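Local coordinates for protein pullulanase (Klebsiella oxytoca, PDB 2YOC) that hydrolyses the alpha-1,6-glucosidic linkages of pullulan and alpha-dextrins and is secreted by a type 2 secretion system, at residues Asp171-Leu176 with Ala232-Asp237; Gln305-Val310 with Ile318-Met323; Ala739-Gln744 with Pro754-Ser759. All coordinates share one frame; numbering follows the deposited sequence.

How the contacts relate
The three contacts share no strand or helix, and all are partly buried. Contacts 1 and 2 both pair antiparallel strands, but in different sheets; their centres are 35 Å apart. Contact 1 joins two inner strands far apart in sequence, and contact 2 is a local hairpin. Backbone bonds hold both; apolar side chains meet on both faces of contact 1, mainly one in contact 2. Contact 3 lies across the chain's centre from them, about 60 Å from the centre of contact 1 and 65 Å from that of contact 2. It ties a short helix to a following loop. There side chains do the polar work, through a salt bridge and asparagine and glutamine amides.

Contact 1 (Asp171-Leu176 with Ala232-Asp237); sequences DKNTLL and AFKLPD
Strands 174-176 and 232-234 are antiparallel neighbours in the mixed sheet of the pullulanase N2 region, with Leu-175 and Phe-233 as a hydrogen-bonded pair. Leu-175 N donates a hydrogen bond to Phe-233 O at 3.0 Å. Phe-233 N returns a bond to Leu-175 O at 2.9 Å. Past the strand ends, Leu-235 N bonds Asn-173 O at 2.8 Å. The Phe-233 ring turns its edge to the same carbonyl that its N-H bonds: CD1 of Phe-233 is 3.4 Å from Leu-175 O, near the ring plane. On this face Leu-175 CG is anti to the backbone N (chi1 177°), and Leu-175 CD1 meets Phe-233 CD1 at 4.2 Å. Leu-235 CD1 adds to the patch, 4.0 Å from Leu-175 CB. On the other face Leu-176 CD2 rests on Ala-232 CB at 3.8 Å. The turn into strand 174-176 is held by Asp-171. Its OD1 accepts from Thr-174 N at 2.7 Å, from above the carboxylate plane. Strands 167-169 and 212-214 bond the outer sides of the pair. This is an inner antiparallel pair in a mixed sheet, entered through an Asx motif, consistent with the E-set clan of its sequence family.

Contact 2 (Gln305-Val310 with Ile318-Met323); sequences QVDVVV and IGSHPM
Selenomethionine Met-323 forms a bent knob over the Val-306 CG1 and Val-308 CG2 methyls, the main apolar fit of this hairpin. The SE atom of Met-323 is 3.5 Å from Val-306 CG1. Its CG and its CE both touch CG2 of Val-308, which the chain crosses at about a right angle. The bend at chi3 (104°) places CE against that methyl. Farther along the same face, Val-310 CG2 comes to the edge of the His-321 imidazole, 4.1 Å from His-321 ND1. Gly-319 has no side chain here, and the His-321 ring takes that place beside Val-310. Past the glycine, Ile-318 CG2 meets Val-310 CG1 at 4.1 Å.

The other face is more polar. Asp-307 brings OD1 to the CA-CB edge of Pro-322, 3.4 Å from Pro-322 CB.

Backbone bonds fix the register. Val-308 and His-321 exchange two, and Met-323 N bonds Val-306 O. Val-310 N points almost straight at Gly-319 O (N-H...O 177°). Val-310 O accepts twice, from Ile-318 N at 2.7 Å and from Gly-319 N at 3.3 Å. With two residues facing one, this is a classic beta bulge.

The hairpin belongs to the carbohydrate-binding module 48 region. Strand 344-353 bonds the other side of strand 305-311. Trp-334 of strand 331-336 stacks on His-321. Trp-332, together with Phe-296 and Val-298 of strand 293-299, packs on the selenomethionine.

Contact 3 (Ala739-Gln744 with Pro754-Ser759); sequences ALRQNQ and PNELAS
Arg-741 and Glu-756 form a side-on, two-bond salt bridge. Arg-741 NE reaches Glu-756 OE2 at 2.7 Å, and Arg-741 NH2 reaches Glu-756 OE1 at 2.7 Å. Both oxygens lie in the guanidinium plane. Asn-755 CB sits over one face of the guanidinium, toward its rim, 3.4 Å from Arg-741 CZ. The aliphatic part of the arginine meets Leu-757 at about a right angle, with Arg-741 CG 3.7 Å from Leu-757 CD1.

Asn-755 also holds the helix end, its CG set between the backbone N and the carbonyl carbon (chi1 60°). Its ND2 bonds Arg-741 O at 2.8 Å, nearly straight at the hydrogen (175°) but from above the carbonyl plane. The same ND2 bonds Lys-833 O. The amide of Gln-744 stacks on that of Asn-755, the planes 27° apart. Gln-744 OE1 takes a weak bond from Asn-755 N at 3.4 Å.

Farther out, the end of helix 826-833 and the residue after it join Glu-756 in holding the guanidinium: Arg-741 NH1 bonds Tyr-832 O and Ala-834 O. Arg-917 of helix 912-919 touches Arg-741, Glu-756 and Leu-757.

Asn-755 opens a type I beta turn to Ala-758. Its OD1 accepts weak bonds from Leu-757 N and from Ala-758 N, the latter at 2.9 Å. This is a type I beta turn with a weak Asx turn at its first residue, tied to the C-terminal end of a short helix.

Contact 1 (Asp171-Leu176 with Ala232-Asp237)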
loop_
_atom_site.group_PDB
_atom_site.type_symbol
_atom_site.label_atom_id
_atom_site.label_comp_id
_atom_site.label_asym_id
_atom_site.label_seq_id
_atom_site.Cartn_x
_atom_site.Cartn_y
_atom_site.Cartn_z
ATOM N N ASP B 171 -47.274 -2.214 -7.055
ATOM C CA ASP B 171 -48.166 -1.328 -6.320
ATOM C C ASP B 171 -49.535 -1.358 -7.003
ATOM O O ASP B 171 -49.618 -1.849 -8.129
ATOM C CB ASP B 171 -47.596 0.099 -6.154
ATOM C CG ASP B 171 -47.591 0.993 -7.385
ATOM O OD1 ASP B 171 -48.638 1.098 -8.049
ATOM O OD2 ASP B 171 -46.598 1.708 -7.590
ATOM N N LYS B 172 -50.594 -0.830 -6.330
ATOM C CA LYS B 172 -51.970 -0.777 -6.820
ATOM C C LYS B 172 -52.060 -0.397 -8.316
ATOM O O LYS B 172 -52.718 -1.094 -9.086
ATOM C CB LYS B 172 -52.802 0.198 -5.971
ATOM C CG LYS B 172 -53.161 -0.280 -4.554
ATOM C CD LYS B 172 -53.189 0.908 -3.536
ATOM C CE LYS B 172 -54.112 0.702 -2.352
ATOM N NZ LYS B 172 -53.797 1.625 -1.224
ATOM N N ASN B 173 -51.336 0.654 -8.726
ATOM C CA ASN B 173 -51.333 1.215 -10.082
ATOM C C ASN B 173 -50.234 0.728 -11.070
ATOM O O ASN B 173 -50.383 0.918 -12.275
ATOM C CB ASN B 173 -51.209 2.732 -9.955
ATOM C CG ASN B 173 -52.057 3.516 -10.913
ATOM O OD1 ASN B 173 -53.160 3.105 -11.323
ATOM N ND2 ASN B 173 -51.587 4.708 -11.229
ATOM N N THR B 174 -49.122 0.168 -10.568
ATOM C CA THR B 174 -47.957 -0.162 -11.385
ATOM C C THR B 174 -47.633 -1.630 -11.619
ATOM O O THR B 174 -47.569 -2.430 -10.688
ATOM C CB THR B 174 -46.772 0.664 -10.879
ATOM O OG1 THR B 174 -47.173 2.037 -10.831
ATOM C CG2 THR B 174 -45.540 0.528 -11.741
ATOM N N LEU B 175 -47.377 -1.957 -12.882
ATOM C CA LEU B 175 -46.987 -3.287 -13.317
ATOM C C LEU B 175 -45.659 -3.118 -14.076
ATOM O O LEU B 175 -45.585 -2.347 -15.053
ATOM C CB LEU B 175 -48.103 -3.903 -14.190
ATOM C CG LEU B 175 -47.924 -5.286 -14.851
ATOM C CD1 LEU B 175 -47.175 -5.215 -16.140
ATOM C CD2 LEU B 175 -47.376 -6.331 -13.918
ATOM N N LEU B 176 -44.595 -3.787 -13.580
ATOM C CA LEU B 176 -43.267 -3.707 -14.198
ATOM C C LEU B 176 -43.028 -4.917 -15.044
ATOM O O LEU B 176 -43.201 -6.048 -14.572
ATOM C CB LEU B 176 -42.129 -3.526 -13.186
ATOM C CG LEU B 176 -42.238 -2.347 -12.228
ATOM C CD1 LEU B 176 -41.209 -2.456 -11.155
ATOM C CD2 LEU B 176 -42.111 -1.020 -12.946
ATOM N N ALA B 232 -42.140 0.320 -16.887
ATOM C CA ALA B 232 -43.330 0.617 -16.073
ATOM C C ALA B 232 -44.604 0.817 -16.896
ATOM O O ALA B 232 -44.563 1.462 -17.945
ATOM C CB ALA B 232 -43.083 1.834 -15.183
ATOM N N PHE B 233 -45.735 0.265 -16.396
ATOM C CA PHE B 233 -47.065 0.380 -17.005
ATOM C C PHE B 233 -48.122 0.751 -15.973
ATOM O O PHE B 233 -48.203 0.115 -14.919
ATOM C CB PHE B 233 -47.479 -0.915 -17.726
ATOM C CG PHE B 233 -46.495 -1.348 -18.781
ATOM C CD1 PHE B 233 -45.428 -2.177 -18.459
ATOM C CD2 PHE B 233 -46.614 -0.907 -20.093
ATOM C CE1 PHE B 233 -44.510 -2.571 -19.440
ATOM C CE2 PHE B 233 -45.697 -1.307 -21.062
ATOM C CZ PHE B 233 -44.648 -2.127 -20.724
ATOM N N LYS B 234 -48.930 1.777 -16.291
ATOM C CA LYS B 234 -50.024 2.286 -15.453
ATOM C C LYS B 234 -51.273 1.458 -15.707
ATOM O O LYS B 234 -51.608 1.204 -16.866
ATOM C CB LYS B 234 -50.289 3.770 -15.768
ATOM C CG LYS B 234 -51.075 4.508 -14.700
ATOM C CD LYS B 234 -51.511 5.892 -15.159
ATOM C CE LYS B 234 -52.108 6.774 -14.073
ATOM N NZ LYS B 234 -51.093 7.338 -13.131
ATOM N N LEU B 235 -51.950 1.010 -14.628
ATOM C CA LEU B 235 -53.195 0.222 -14.718
ATOM C C LEU B 235 -54.341 1.212 -14.858
ATOM O O LEU B 235 -54.191 2.333 -14.369
ATOM C CB LEU B 235 -53.420 -0.597 -13.430
ATOM C CG LEU B 235 -52.994 -2.057 -13.444
ATOM C CD1 LEU B 235 -51.517 -2.205 -13.067
ATOM C CD2 LEU B 235 -53.830 -2.877 -12.482
ATOM N N PRO B 236 -55.522 0.829 -15.435
ATOM C CA PRO B 236 -56.643 1.787 -15.499
ATOM C C PRO B 236 -57.121 2.220 -14.112
ATOM O O PRO B 236 -56.817 1.553 -13.114
ATOM C CB PRO B 236 -57.719 1.025 -16.270
ATOM C CG PRO B 236 -57.369 -0.384 -16.142
ATOM C CD PRO B 236 -55.893 -0.460 -16.065
ATOM N N ASP B 237 -57.821 3.362 -14.030
ATOM C CA ASP B 237 -58.315 3.844 -12.736
ATOM C C ASP B 237 -59.507 3.038 -12.216
ATOM O O ASP B 237 -59.679 2.909 -11.004
ATOM C CB ASP B 237 -58.581 5.347 -12.759
ATOM C CG ASP B 237 -57.335 6.166 -13.018
ATOM O OD1 ASP B 237 -56.252 5.792 -12.488
ATOM O OD2 ASP B 237 -57.435 7.181 -13.744
#

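Contact 2 (Gln305-Val310 with Ile318-Met323)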
loop_
_atom_site.group_PDB
_atom_site.type_symbol
_atom_site.label_atom_id
_atom_site.label_comp_id
_atom_site.label_asym_id
_atom_site.label_seq_id
_atom_site.Cartn_x
_atom_site.Cartn_y
_atom_site.Cartn_z
ATOM N N GLN B 305 -61.552 -18.246 -0.171
ATOM C CA GLN B 305 -62.238 -18.694 1.046
ATOM C C GLN B 305 -61.236 -19.251 2.089
ATOM O O GLN B 305 -60.213 -19.834 1.716
ATOM C CB GLN B 305 -63.338 -19.721 0.736
ATOM C CG GLN B 305 -64.367 -19.887 1.857
ATOM C CD GLN B 305 -65.046 -18.596 2.274
ATOM O OE1 GLN B 305 -65.560 -17.823 1.436
ATOM N NE2 GLN B 305 -65.048 -18.336 3.587
ATOM N N VAL B 306 -61.527 -19.022 3.386
ATOM C CA VAL B 306 -60.795 -19.540 4.540
ATOM C C VAL B 306 -61.830 -19.954 5.585
ATOM O O VAL B 306 -62.740 -19.174 5.862
ATOM C CB VAL B 306 -59.759 -18.554 5.157
ATOM C CG1 VAL B 306 -58.862 -19.270 6.173
ATOM C CG2 VAL B 306 -58.917 -17.868 4.095
ATOM N N ASP B 307 -61.682 -21.169 6.162
ATOM C CA ASP B 307 -62.545 -21.723 7.230
ATOM C C ASP B 307 -61.657 -22.276 8.361
ATOM O O ASP B 307 -60.592 -22.833 8.073
ATOM C CB ASP B 307 -63.414 -22.901 6.718
ATOM C CG ASP B 307 -64.464 -22.637 5.643
ATOM O OD1 ASP B 307 -64.590 -21.473 5.199
ATOM O OD2 ASP B 307 -65.151 -23.604 5.231
ATOM N N VAL B 308 -62.085 -22.164 9.629
ATOM C CA VAL B 308 -61.341 -22.783 10.723
ATOM C C VAL B 308 -61.958 -24.166 10.827
ATOM O O VAL B 308 -63.184 -24.284 10.871
ATOM C CB VAL B 308 -61.427 -22.067 12.097
ATOM C CG1 VAL B 308 -60.335 -22.572 13.045
ATOM C CG2 VAL B 308 -61.359 -20.555 11.964
ATOM N N VAL B 309 -61.131 -25.204 10.837
ATOM C CA VAL B 309 -61.620 -26.579 10.987
ATOM C C VAL B 309 -61.152 -26.954 12.366
ATOM O O VAL B 309 -59.956 -26.835 12.634
ATOM C CB VAL B 309 -61.071 -27.558 9.907
ATOM C CG1 VAL B 309 -61.722 -28.928 10.024
ATOM C CG2 VAL B 309 -61.258 -26.995 8.506
ATOM N N VAL B 310 -62.069 -27.335 13.244
ATOM C CA VAL B 310 -61.735 -27.683 14.622
ATOM C C VAL B 310 -61.839 -29.201 14.784
ATOM O O VAL B 310 -62.847 -29.807 14.404
ATOM C CB VAL B 310 -62.602 -26.897 15.653
ATOM C CG1 VAL B 310 -62.222 -27.226 17.090
ATOM C CG2 VAL B 310 -62.522 -25.393 15.412
ATOM N N ILE B 318 -64.924 -31.482 14.585
ATOM C CA ILE B 318 -65.817 -31.047 15.651
ATOM C C ILE B 318 -66.570 -29.779 15.212
ATOM O O ILE B 318 -67.622 -29.476 15.750
ATOM C CB ILE B 318 -64.896 -30.864 16.902
ATOM C CG1 ILE B 318 -64.521 -32.201 17.560
ATOM C CG2 ILE B 318 -65.331 -29.809 17.919
ATOM C CD1 ILE B 318 -65.687 -33.102 17.959
ATOM N N GLY B 319 -66.037 -29.072 14.225
ATOM C CA GLY B 319 -66.625 -27.863 13.661
ATOM C C GLY B 319 -65.815 -27.288 12.509
ATOM O O GLY B 319 -64.580 -27.378 12.503
ATOM N N SER B 320 -66.519 -26.730 11.505
ATOM C CA SER B 320 -65.938 -26.064 10.345
ATOM C C SER B 320 -66.594 -24.687 10.241
ATOM O O SER B 320 -67.775 -24.583 9.933
ATOM C CB SER B 320 -66.157 -26.873 9.074
ATOM O OG SER B 320 -65.783 -26.125 7.926
ATOM N N HIS B 321 -65.835 -23.633 10.532
ATOM C CA HIS B 321 -66.380 -22.286 10.570
ATOM C C HIS B 321 -65.801 -21.333 9.530
ATOM O O HIS B 321 -64.643 -20.919 9.651
ATOM C CB HIS B 321 -66.214 -21.710 11.978
ATOM C CG HIS B 321 -66.626 -22.652 13.070
ATOM N ND1 HIS B 321 -65.688 -23.332 13.834
ATOM C CD2 HIS B 321 -67.862 -23.009 13.484
ATOM C CE1 HIS B 321 -66.378 -24.053 14.702
ATOM N NE2 HIS B 321 -67.687 -23.898 14.526
ATOM N N PRO B 322 -66.602 -20.922 8.524
ATOM C CA PRO B 322 -66.102 -19.937 7.551
ATOM C C PRO B 322 -65.747 -18.608 8.240
ATOM O O PRO B 322 -66.464 -18.151 9.141
ATOM C CB PRO B 322 -67.246 -19.818 6.546
ATOM C CG PRO B 322 -68.423 -20.254 7.265
ATOM C CD PRO B 322 -67.998 -21.288 8.243
HETATM N N MSE B 323 -64.578 -18.063 7.890
HETATM C CA MSE B 323 -64.017 -16.848 8.469
HETATM C C MSE B 323 -64.500 -15.546 7.844
HETATM O O MSE B 323 -64.991 -15.551 6.712
HETATM C CB MSE B 323 -62.500 -16.933 8.459
HETATM C CG MSE B 323 -62.018 -17.996 9.398
HETATM SE SE MSE B 323 -60.163 -18.356 9.243
HETATM C CE MSE B 323 -59.577 -17.474 10.789
#

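Contact 3 (Ala739-Gln744 with Pro754-Ser759)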
loop_
_atom_site.group_PDB
_atom_site.type_symbol
_atom_site.label_atom_id
_atom_site.label_comp_id
_atom_site.label_asym_id
_atom_site.label_seq_id
_atom_site.Cartn_x
_atom_site.Cartn_y
_atom_site.Cartn_z
ATOM N N ALA B 739 -4.683 -29.095 0.721
ATOM C CA ALA B 739 -4.853 -27.718 1.231
ATOM C C ALA B 739 -5.241 -27.743 2.727
ATOM O O ALA B 739 -4.814 -26.877 3.493
ATOM C CB ALA B 739 -5.921 -26.997 0.435
ATOM N N LEU B 740 -5.999 -28.778 3.141
ATOM C CA LEU B 740 -6.389 -29.005 4.528
ATOM C C LEU B 740 -5.175 -29.225 5.461
ATOM O O LEU B 740 -5.293 -29.048 6.676
ATOM C CB LEU B 740 -7.367 -30.184 4.633
ATOM C CG LEU B 740 -8.777 -29.951 4.095
ATOM C CD1 LEU B 740 -9.580 -31.240 4.117
ATOM C CD2 LEU B 740 -9.513 -28.906 4.910
ATOM N N ARG B 741 -4.015 -29.606 4.885
ATOM C CA ARG B 741 -2.763 -29.811 5.612
ATOM C C ARG B 741 -1.803 -28.629 5.366
ATOM O O ARG B 741 -1.226 -28.103 6.313
ATOM C CB ARG B 741 -2.135 -31.145 5.206
ATOM C CG ARG B 741 -0.788 -31.410 5.838
ATOM C CD ARG B 741 -0.668 -32.862 6.226
ATOM N NE ARG B 741 0.599 -33.148 6.898
ATOM C CZ ARG B 741 0.842 -32.942 8.187
ATOM N NH1 ARG B 741 -0.081 -32.395 8.966
ATOM N NH2 ARG B 741 2.022 -33.245 8.700
ATOM N N GLN B 742 -1.677 -28.213 4.100
ATOM C CA GLN B 742 -0.843 -27.113 3.616
ATOM C C GLN B 742 -1.135 -25.767 4.252
ATOM O O GLN B 742 -0.214 -24.957 4.366
ATOM C CB GLN B 742 -1.077 -26.917 2.116
ATOM C CG GLN B 742 -0.347 -27.859 1.199
ATOM C CD GLN B 742 -0.436 -27.261 -0.170
ATOM O OE1 GLN B 742 -1.533 -26.980 -0.693
ATOM N NE2 GLN B 742 0.719 -26.963 -0.735
ATOM N N ASN B 743 -2.421 -25.473 4.531
ATOM C CA ASN B 743 -2.848 -24.191 5.092
ATOM C C ASN B 743 -2.891 -24.242 6.623
ATOM O O ASN B 743 -3.970 -24.294 7.223
ATOM C CB ASN B 743 -4.197 -23.754 4.501
ATOM C CG ASN B 743 -4.245 -23.727 2.997
ATOM O OD1 ASN B 743 -3.328 -23.246 2.318
ATOM N ND2 ASN B 743 -5.329 -24.236 2.436
ATOM N N GLN B 744 -1.694 -24.226 7.247
ATOM C CA GLN B 744 -1.534 -24.271 8.698
ATOM C C GLN B 744 -2.019 -22.968 9.340
ATOM O O GLN B 744 -2.223 -21.977 8.640
ATOM C CB GLN B 744 -0.060 -24.505 9.053
ATOM C CG GLN B 744 0.488 -25.884 8.725
ATOM C CD GLN B 744 1.863 -26.032 9.320
ATOM O OE1 GLN B 744 2.856 -25.548 8.776
ATOM N NE2 GLN B 744 1.942 -26.625 10.499
ATOM N N PRO B 754 6.517 -26.185 10.808
ATOM C CA PRO B 754 5.777 -26.568 9.601
ATOM C C PRO B 754 5.659 -28.058 9.405
ATOM O O PRO B 754 6.504 -28.818 9.871
ATOM C CB PRO B 754 6.552 -25.898 8.455
ATOM C CG PRO B 754 7.662 -25.111 9.107
ATOM C CD PRO B 754 7.861 -25.693 10.466
ATOM N N ASN B 755 4.585 -28.466 8.735
ATOM C CA ASN B 755 4.334 -29.855 8.388
ATOM C C ASN B 755 4.924 -30.124 6.992
ATOM O O ASN B 755 5.159 -29.178 6.232
ATOM C CB ASN B 755 2.836 -30.170 8.468
ATOM C CG ASN B 755 1.907 -29.378 7.565
ATOM O OD1 ASN B 755 2.217 -29.036 6.417
ATOM N ND2 ASN B 755 0.684 -29.178 8.028
ATOM N N GLU B 756 5.153 -31.403 6.653
ATOM C CA GLU B 756 5.755 -31.792 5.365
ATOM C C GLU B 756 5.145 -31.203 4.098
ATOM O O GLU B 756 5.867 -31.065 3.112
ATOM C CB GLU B 756 5.969 -33.310 5.246
ATOM C CG GLU B 756 4.738 -34.115 4.871
ATOM C CD GLU B 756 3.679 -34.260 5.945
ATOM O OE1 GLU B 756 4.023 -34.222 7.151
ATOM O OE2 GLU B 756 2.501 -34.445 5.567
ATOM N N LEU B 757 3.846 -30.836 4.125
ATOM C CA LEU B 757 3.170 -30.281 2.943
ATOM C C LEU B 757 3.170 -28.744 2.854
ATOM O O LEU B 757 2.940 -28.194 1.771
ATOM C CB LEU B 757 1.736 -30.848 2.784
ATOM C CG LEU B 757 1.517 -32.370 2.912
ATOM C CD1 LEU B 757 0.107 -32.733 2.522
ATOM C CD2 LEU B 757 2.440 -33.147 2.025
ATOM N N ALA B 758 3.449 -28.064 3.983
ATOM C CA ALA B 758 3.440 -26.603 4.107
ATOM C C ALA B 758 4.440 -25.868 3.205
ATOM O O ALA B 758 5.569 -26.336 3.008
ATOM C CB ALA B 758 3.636 -26.193 5.559
ATOM N N SER B 759 4.001 -24.699 2.683
ATOM C CA SER B 759 4.756 -23.793 1.803
ATOM C C SER B 759 4.432 -22.300 2.136
ATOM O O SER B 759 4.665 -21.397 1.310
ATOM C CB SER B 759 4.453 -24.108 0.339
ATOM O OG SER B 759 3.061 -24.280 0.124
#